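Local coordinates for uncharacterized protein (Streptococcus mutans, PDB 4R0J) that probably acts as a Cas5 endoribonuclease of the type I-C CRISPR system, processing precursor CRISPR RNA into mature guide RNAs, at residues 40-45 with 177-182; 62-67 with 99-104. All blocks are in the same frame, centred on the assembly; numbering follows the deposited sequence.

Helix 41-51, which belongs to interaction 1, is followed in the chain by strand 57-66 of interaction 2, and both contacts reach the same large antiparallel sheet. Interaction 1 sets the start of the helix against the end of edge strand 169-179, a partly buried place where an arginine, a histidine and a tyrosine gather by a sulfate ion. Interaction 2 lies deeper, between two inner strands, and is held by regular backbone hydrogen bonds. Its apolar packing is on the face of V64, V66, Y99 and V101, whereas the other face carries charged chains. The two contacts meet through L44, whose CD1 lies 3.9 Å from CB of V64.

Interaction 1: residues 40-45 with 177-182; sequences TRQALQ and HSFAYP. With SO4 (sulfate ion), chain B.
A sulfate ion, most likely picked up from the crystallisation solution, is held by R41 and Y181, residues far apart in the chain. NH1 of R41 donates an almost straight bond to sulfate O4 (2.8 Å, 176°), while its NH2 reaches O2 along a more bent path. The Y181 hydroxyl gives its proton to the same O4 at 2.6 Å, although this tyrosine is exposed and poorly ordered; Q208 N adds a further donor.

The guanidinium has the sulfate sulfur in its plane and H177 over one face. CE1 of the imidazole is 3.4 Å from R41 NE and lies toward the rim of the guanidinium, the two planes inclined by 42°. The bend of the arginine chain at chi3 (90°) brings NE next to CE1. ND1 of H177 shares a 2.8 Å hydrogen bond with S178 OG, which lies in the ring plane, and NE2 bonds to K206 O. Each ring nitrogen thus has a partner, which fixes the ring's rotation while CE1 meets the guanidinium face.

Backbone atoms also meet, Q42 N making a weak bond to H177 O. T40 serves as N-cap, its OG1 accepting from A43 N at 3.0 Å; a short hydroxyl side chain can fold back to a first-turn N-H that has no carbonyl partner within the helix. H177 and S178 both face Y192 in a classic beta bulge. An anion held by arginine, tyrosine and a backbone N-H resembles a phosphate-binding site, consistent with the RNA binding predicted for this Cas5 protein.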
loop_
_atom_site.group_PDB
_atom_site.type_symbol
_atom_site.label_atom_id
_atom_site.label_comp_id
_atom_site.label_asym_id
_atom_site.label_seq_id
_atom_site.Cartn_x
_atom_site.Cartn_y
_atom_site.Cartn_z
ATOM N N THR A 40 -6.105 -0.558 -1.724
ATOM C CA THR A 40 -5.666 -1.406 -2.811
ATOM C C THR A 40 -4.132 -1.489 -2.800
ATOM O O THR A 40 -3.441 -0.687 -2.139
ATOM C CB THR A 40 -6.085 -0.766 -4.129
ATOM O OG1 THR A 40 -5.528 0.553 -4.185
ATOM C CG2 THR A 40 -7.608 -0.631 -4.241
ATOM N N ARG A 41 -3.572 -2.423 -3.559
ATOM C CA ARG A 41 -2.121 -2.438 -3.670
ATOM C C ARG A 41 -1.652 -1.110 -4.253
ATOM O O ARG A 41 -0.672 -0.549 -3.783
ATOM C CB ARG A 41 -1.583 -3.589 -4.512
ATOM C CG ARG A 41 -0.111 -3.861 -4.153
ATOM C CD ARG A 41 0.544 -4.941 -4.982
ATOM N NE ARG A 41 1.167 -4.388 -6.182
ATOM C CZ ARG A 41 2.082 -5.027 -6.906
ATOM N NH1 ARG A 41 2.593 -4.451 -7.990
ATOM N NH2 ARG A 41 2.487 -6.240 -6.547
ATOM N N GLN A 42 -2.370 -0.608 -5.254
ATOM C CA GLN A 42 -2.017 0.686 -5.861
ATOM C C GLN A 42 -1.873 1.774 -4.796
ATOM O O GLN A 42 -0.898 2.526 -4.781
ATOM C CB GLN A 42 -3.057 1.128 -6.885
ATOM C CG GLN A 42 -2.622 2.418 -7.608
ATOM C CD GLN A 42 -3.762 3.159 -8.267
ATOM O OE1 GLN A 42 -4.895 3.130 -7.797
ATOM N NE2 GLN A 42 -3.461 3.838 -9.374
ATOM N N ALA A 43 -2.864 1.872 -3.913
ATOM C CA ALA A 43 -2.851 2.905 -2.882
ATOM C C ALA A 43 -1.678 2.745 -1.933
ATOM O O ALA A 43 -1.031 3.732 -1.568
ATOM C CB ALA A 43 -4.166 2.912 -2.102
ATOM N N LEU A 44 -1.419 1.509 -1.513
ATOM C CA LEU A 44 -0.313 1.235 -0.603
ATOM C C LEU A 44 1.025 1.544 -1.262
ATOM O O LEU A 44 1.924 2.074 -0.628
ATOM C CB LEU A 44 -0.339 -0.212 -0.149
ATOM C CG LEU A 44 -1.579 -0.480 0.688
ATOM C CD1 LEU A 44 -1.633 -1.955 1.030
ATOM C CD2 LEU A 44 -1.530 0.373 1.960
ATOM N N GLN A 45 1.142 1.188 -2.532
ATOM C CA GLN A 45 2.334 1.512 -3.308
ATOM C C GLN A 45 2.590 3.009 -3.266
ATOM O O GLN A 45 3.732 3.443 -3.130
ATOM C CB GLN A 45 2.149 1.099 -4.770
ATOM C CG GLN A 45 3.447 1.106 -5.576
ATOM C CD GLN A 45 4.304 -0.115 -5.289
ATOM O OE1 GLN A 45 3.795 -1.228 -5.198
ATOM N NE2 GLN A 45 5.611 0.091 -5.152
ATOM N N HIS A 177 -5.979 -3.986 -8.389
ATOM C CA HIS A 177 -4.629 -4.282 -7.921
ATOM C C HIS A 177 -3.651 -3.206 -8.401
ATOM O O HIS A 177 -3.056 -2.478 -7.600
ATOM C CB HIS A 177 -4.233 -5.653 -8.467
ATOM C CG HIS A 177 -2.923 -6.184 -7.969
ATOM N ND1 HIS A 177 -1.715 -5.862 -8.550
ATOM C CD2 HIS A 177 -2.643 -7.093 -7.001
ATOM C CE1 HIS A 177 -0.744 -6.519 -7.937
ATOM N NE2 HIS A 177 -1.282 -7.278 -6.998
ATOM N N SER A 178 -3.504 -3.080 -9.716
ATOM C CA SER A 178 -2.536 -2.137 -10.273
ATOM C C SER A 178 -2.637 -2.099 -11.789
ATOM O O SER A 178 -3.285 -2.951 -12.393
ATOM C CB SER A 178 -1.119 -2.559 -9.893
ATOM O OG SER A 178 -0.871 -3.891 -10.325
ATOM N N PHE A 179 -1.990 -1.106 -12.397
ATOM C CA PHE A 179 -1.930 -1.009 -13.849
ATOM C C PHE A 179 -0.665 -1.697 -14.342
ATOM O O PHE A 179 0.338 -1.743 -13.622
ATOM C CB PHE A 179 -1.868 0.459 -14.283
ATOM C CG PHE A 179 -3.159 1.219 -14.110
ATOM C CD1 PHE A 179 -4.309 0.829 -14.773
ATOM C CD2 PHE A 179 -3.203 2.361 -13.317
ATOM C CE1 PHE A 179 -5.486 1.544 -14.632
ATOM C CE2 PHE A 179 -4.378 3.081 -13.173
ATOM C CZ PHE A 179 -5.519 2.674 -13.831
ATOM N N ALA A 180 -0.689 -2.176 -15.586
ATOM C CA ALA A 180 0.495 -2.771 -16.191
ATOM C C ALA A 180 1.653 -1.772 -16.259
ATOM O O ALA A 180 1.436 -0.575 -16.466
ATOM C CB ALA A 180 0.169 -3.297 -17.582
ATOM N N TYR A 181 2.879 -2.270 -16.104
ATOM C CA TYR A 181 4.074 -1.419 -16.150
ATOM C C TYR A 181 5.334 -2.252 -16.364
ATOM O O TYR A 181 5.496 -3.298 -15.732
ATOM C CB TYR A 181 4.216 -0.631 -14.842
ATOM C CG TYR A 181 4.696 -1.465 -13.667
ATOM C CD1 TYR A 181 3.869 -2.419 -13.077
ATOM C CD2 TYR A 181 5.980 -1.305 -13.154
ATOM C CE1 TYR A 181 4.305 -3.184 -12.005
ATOM C CE2 TYR A 181 6.425 -2.065 -12.082
ATOM C CZ TYR A 181 5.585 -3.004 -11.513
ATOM O OH TYR A 181 6.026 -3.761 -10.448
ATOM N N PRO A 182 6.236 -1.796 -17.254
ATOM C CA PRO A 182 6.107 -0.643 -18.145
ATOM C C PRO A 182 6.016 -1.090 -19.602
ATOM O O PRO A 182 5.420 -0.392 -20.420
ATOM C CB PRO A 182 7.433 0.087 -17.927
ATOM C CG PRO A 182 8.424 -1.025 -17.541
ATOM C CD PRO A 182 7.623 -2.285 -17.257
HETATM S S SO4 B . 4.463 -7.089 -9.212
HETATM O O1 SO4 B . 4.782 -7.912 -10.376
HETATM O O2 SO4 B . 3.109 -7.407 -8.758
HETATM O O3 SO4 B . 5.412 -7.373 -8.140
HETATM O O4 SO4 B . 4.551 -5.673 -9.574
#

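Interaction 2: residues 62-67 with 99-104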
loop_
_atom_site.group_PDB
_atom_site.type_symbol
_atom_site.label_atom_id
_atom_site.label_comp_id
_atom_site.label_asym_id
_atom_site.label_seq_id
_atom_site.Cartn_x
_atom_site.Cartn_y
_atom_site.Cartn_z
ATOM N N THR A 62 4.085 -6.437 0.619
ATOM C CA THR A 62 3.687 -7.843 0.724
ATOM C C THR A 62 2.450 -8.117 1.588
ATOM O O THR A 62 1.746 -9.099 1.340
ATOM C CB THR A 62 4.855 -8.749 1.179
ATOM O OG1 THR A 62 5.279 -8.373 2.494
ATOM C CG2 THR A 62 6.030 -8.627 0.207
ATOM N N GLU A 63 2.200 -7.290 2.602
ATOM C CA GLU A 63 1.045 -7.511 3.495
ATOM C C GLU A 63 0.606 -6.209 4.155
ATOM O O GLU A 63 1.426 -5.328 4.414
ATOM C CB GLU A 63 1.373 -8.554 4.578
ATOM C CG GLU A 63 0.158 -9.110 5.344
ATOM C CD GLU A 63 0.540 -10.149 6.390
ATOM O OE1 GLU A 63 1.371 -9.843 7.271
ATOM O OE2 GLU A 63 0.007 -11.279 6.329
ATOM N N VAL A 64 -0.689 -6.079 4.417
ATOM C CA VAL A 64 -1.182 -4.961 5.206
ATOM C C VAL A 64 -2.115 -5.499 6.289
ATOM O O VAL A 64 -2.833 -6.477 6.070
ATOM C CB VAL A 64 -1.913 -3.888 4.350
ATOM C CG1 VAL A 64 -3.159 -4.461 3.665
ATOM C CG2 VAL A 64 -2.288 -2.681 5.206
ATOM N N LYS A 65 -2.057 -4.898 7.472
ATOM C CA LYS A 65 -3.021 -5.239 8.521
ATOM C C LYS A 65 -3.960 -4.051 8.713
ATOM O O LYS A 65 -3.515 -2.895 8.838
ATOM C CB LYS A 65 -2.317 -5.625 9.822
ATOM C CG LYS A 65 -1.490 -6.897 9.695
ATOM C CD LYS A 65 -0.971 -7.381 11.036
ATOM C CE LYS A 65 -0.144 -8.647 10.880
ATOM N NZ LYS A 65 0.466 -9.066 12.170
ATOM N N VAL A 66 -5.261 -4.338 8.677
ATOM C CA VAL A 66 -6.306 -3.341 8.877
ATOM C C VAL A 66 -6.633 -3.357 10.362
ATOM O O VAL A 66 -7.174 -4.339 10.877
ATOM C CB VAL A 66 -7.543 -3.721 8.080
ATOM C CG1 VAL A 66 -8.691 -2.737 8.322
ATOM C CG2 VAL A 66 -7.188 -3.823 6.590
ATOM N N VAL A 67 -6.259 -2.294 11.064
ATOM C CA VAL A 67 -6.346 -2.314 12.527
ATOM C C VAL A 67 -7.727 -1.959 13.061
ATOM O O VAL A 67 -8.221 -2.556 14.037
ATOM C CB VAL A 67 -5.317 -1.356 13.129
ATOM C CG1 VAL A 67 -5.494 -1.263 14.644
ATOM C CG2 VAL A 67 -3.898 -1.817 12.763
ATOM N N TYR A 99 -3.405 1.417 9.268
ATOM C CA TYR A 99 -2.882 0.258 8.561
ATOM C C TYR A 99 -1.455 0.014 9.001
ATOM O O TYR A 99 -0.703 0.955 9.244
ATOM C CB TYR A 99 -2.932 0.483 7.037
ATOM C CG TYR A 99 -4.304 0.876 6.576
ATOM C CD1 TYR A 99 -5.353 -0.037 6.626
ATOM C CD2 TYR A 99 -4.563 2.152 6.102
ATOM C CE1 TYR A 99 -6.627 0.309 6.232
ATOM C CE2 TYR A 99 -5.838 2.515 5.704
ATOM C CZ TYR A 99 -6.861 1.581 5.753
ATOM O OH TYR A 99 -8.122 1.929 5.363
ATOM N N LEU A 100 -1.109 -1.256 9.151
ATOM C CA LEU A 100 0.275 -1.659 9.365
ATOM C C LEU A 100 0.735 -2.314 8.071
ATOM O O LEU A 100 0.087 -3.234 7.566
ATOM C CB LEU A 100 0.370 -2.641 10.530
ATOM C CG LEU A 100 -0.423 -2.297 11.797
ATOM C CD1 LEU A 100 -0.241 -3.391 12.865
ATOM C CD2 LEU A 100 -0.014 -0.924 12.337
ATOM N N VAL A 101 1.844 -1.829 7.520
ATOM C CA VAL A 101 2.299 -2.299 6.218
ATOM C C VAL A 101 3.656 -2.976 6.320
ATOM O O VAL A 101 4.571 -2.466 6.966
ATOM C CB VAL A 101 2.384 -1.155 5.199
ATOM C CG1 VAL A 101 2.800 -1.711 3.850
ATOM C CG2 VAL A 101 1.028 -0.467 5.080
ATOM N N LYS A 102 3.763 -4.144 5.699
ATOM C CA LYS A 102 5.028 -4.867 5.614
ATOM C C LYS A 102 5.506 -4.819 4.168
ATOM O O LYS A 102 4.764 -5.164 3.238
ATOM C CB LYS A 102 4.836 -6.311 6.071
ATOM C CG LYS A 102 6.058 -7.200 5.920
ATOM C CD LYS A 102 5.763 -8.640 6.363
ATOM C CE LYS A 102 6.937 -9.560 6.060
ATOM N NZ LYS A 102 6.629 -10.984 6.423
ATOM N N PHE A 103 6.741 -4.374 3.973
ATOM C CA PHE A 103 7.253 -4.196 2.626
ATOM C C PHE A 103 8.767 -4.318 2.609
ATOM O O PHE A 103 9.424 -4.327 3.654
ATOM C CB PHE A 103 6.808 -2.846 2.034
ATOM C CG PHE A 103 7.430 -1.651 2.696
ATOM C CD1 PHE A 103 6.935 -1.164 3.896
ATOM C CD2 PHE A 103 8.518 -1.013 2.110
ATOM C CE1 PHE A 103 7.515 -0.054 4.501
ATOM C CE2 PHE A 103 9.101 0.096 2.713
ATOM C CZ PHE A 103 8.596 0.576 3.902
ATOM N N HIS A 104 9.313 -4.415 1.407
ATOM C CA HIS A 104 10.752 -4.475 1.231
ATOM C C HIS A 104 11.015 -3.870 -0.125
ATOM O O HIS A 104 10.076 -3.547 -0.847
ATOM C CB HIS A 104 11.252 -5.921 1.274
ATOM C CG HIS A 104 10.727 -6.784 0.164
ATOM N ND1 HIS A 104 9.561 -7.516 0.273
ATOM C CD2 HIS A 104 11.221 -7.044 -1.072
ATOM C CE1 HIS A 104 9.357 -8.183 -0.851
ATOM N NE2 HIS A 104 10.351 -7.917 -1.683
HETATM O O HOH W 1 7.963 -7.446 2.637
HETATM O O HOH W 2 5.143 -10.868 3.517
#
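V64 packs its CG2 branch, anti to the backbone N, beside Y99 CB (3.7 Å) and against V101 CG2 (4.0 Å); L44 and I48 of helix 41-51 cover this side. V66 continues the row: it runs side by side with the tyrosine, its CG2 near CE1, while its CA comes to the ring edge. Beta-branched valines suit such a place, being compact and at ease in extended backbone.

Where strand 57-66 ends, V67 crosses L100 at about a right angle and sets its CG2 methyl at the fork of the leucine, 3.6 Å from CG and 4.0 Å from both CD1 and CD2. At the opposite end the T62 methyl CG2 meets the edge of the H104 ring, 3.5 Å from CE1, and a water joins T62 OG1 to H104 ND1. The extended chain of K102 passes T62 OG1 obliquely, CG nearest at 3.7 Å. On the same face the CB atoms of K65 and L100 pack at 4.1 Å, while the end of K65 leads away to Y158, NZ hydrogen-bonding its O besides a cation-pi contact. E63 OE2 makes a salt bridge with K204, and OE1 a hydrogen bond with Y158 OH.

The backbones are joined by K102 N to E63 O (2.9 Å, 178°) and by a reciprocal pair between K65 and L100. T62 N bonds to K102 O, to which E63 N adds a weaker bond. The pairing is thus interrupted by a classic beta bulge, T62 and E63 both facing K102, within the antiparallel sheet of this Cas5-family fold.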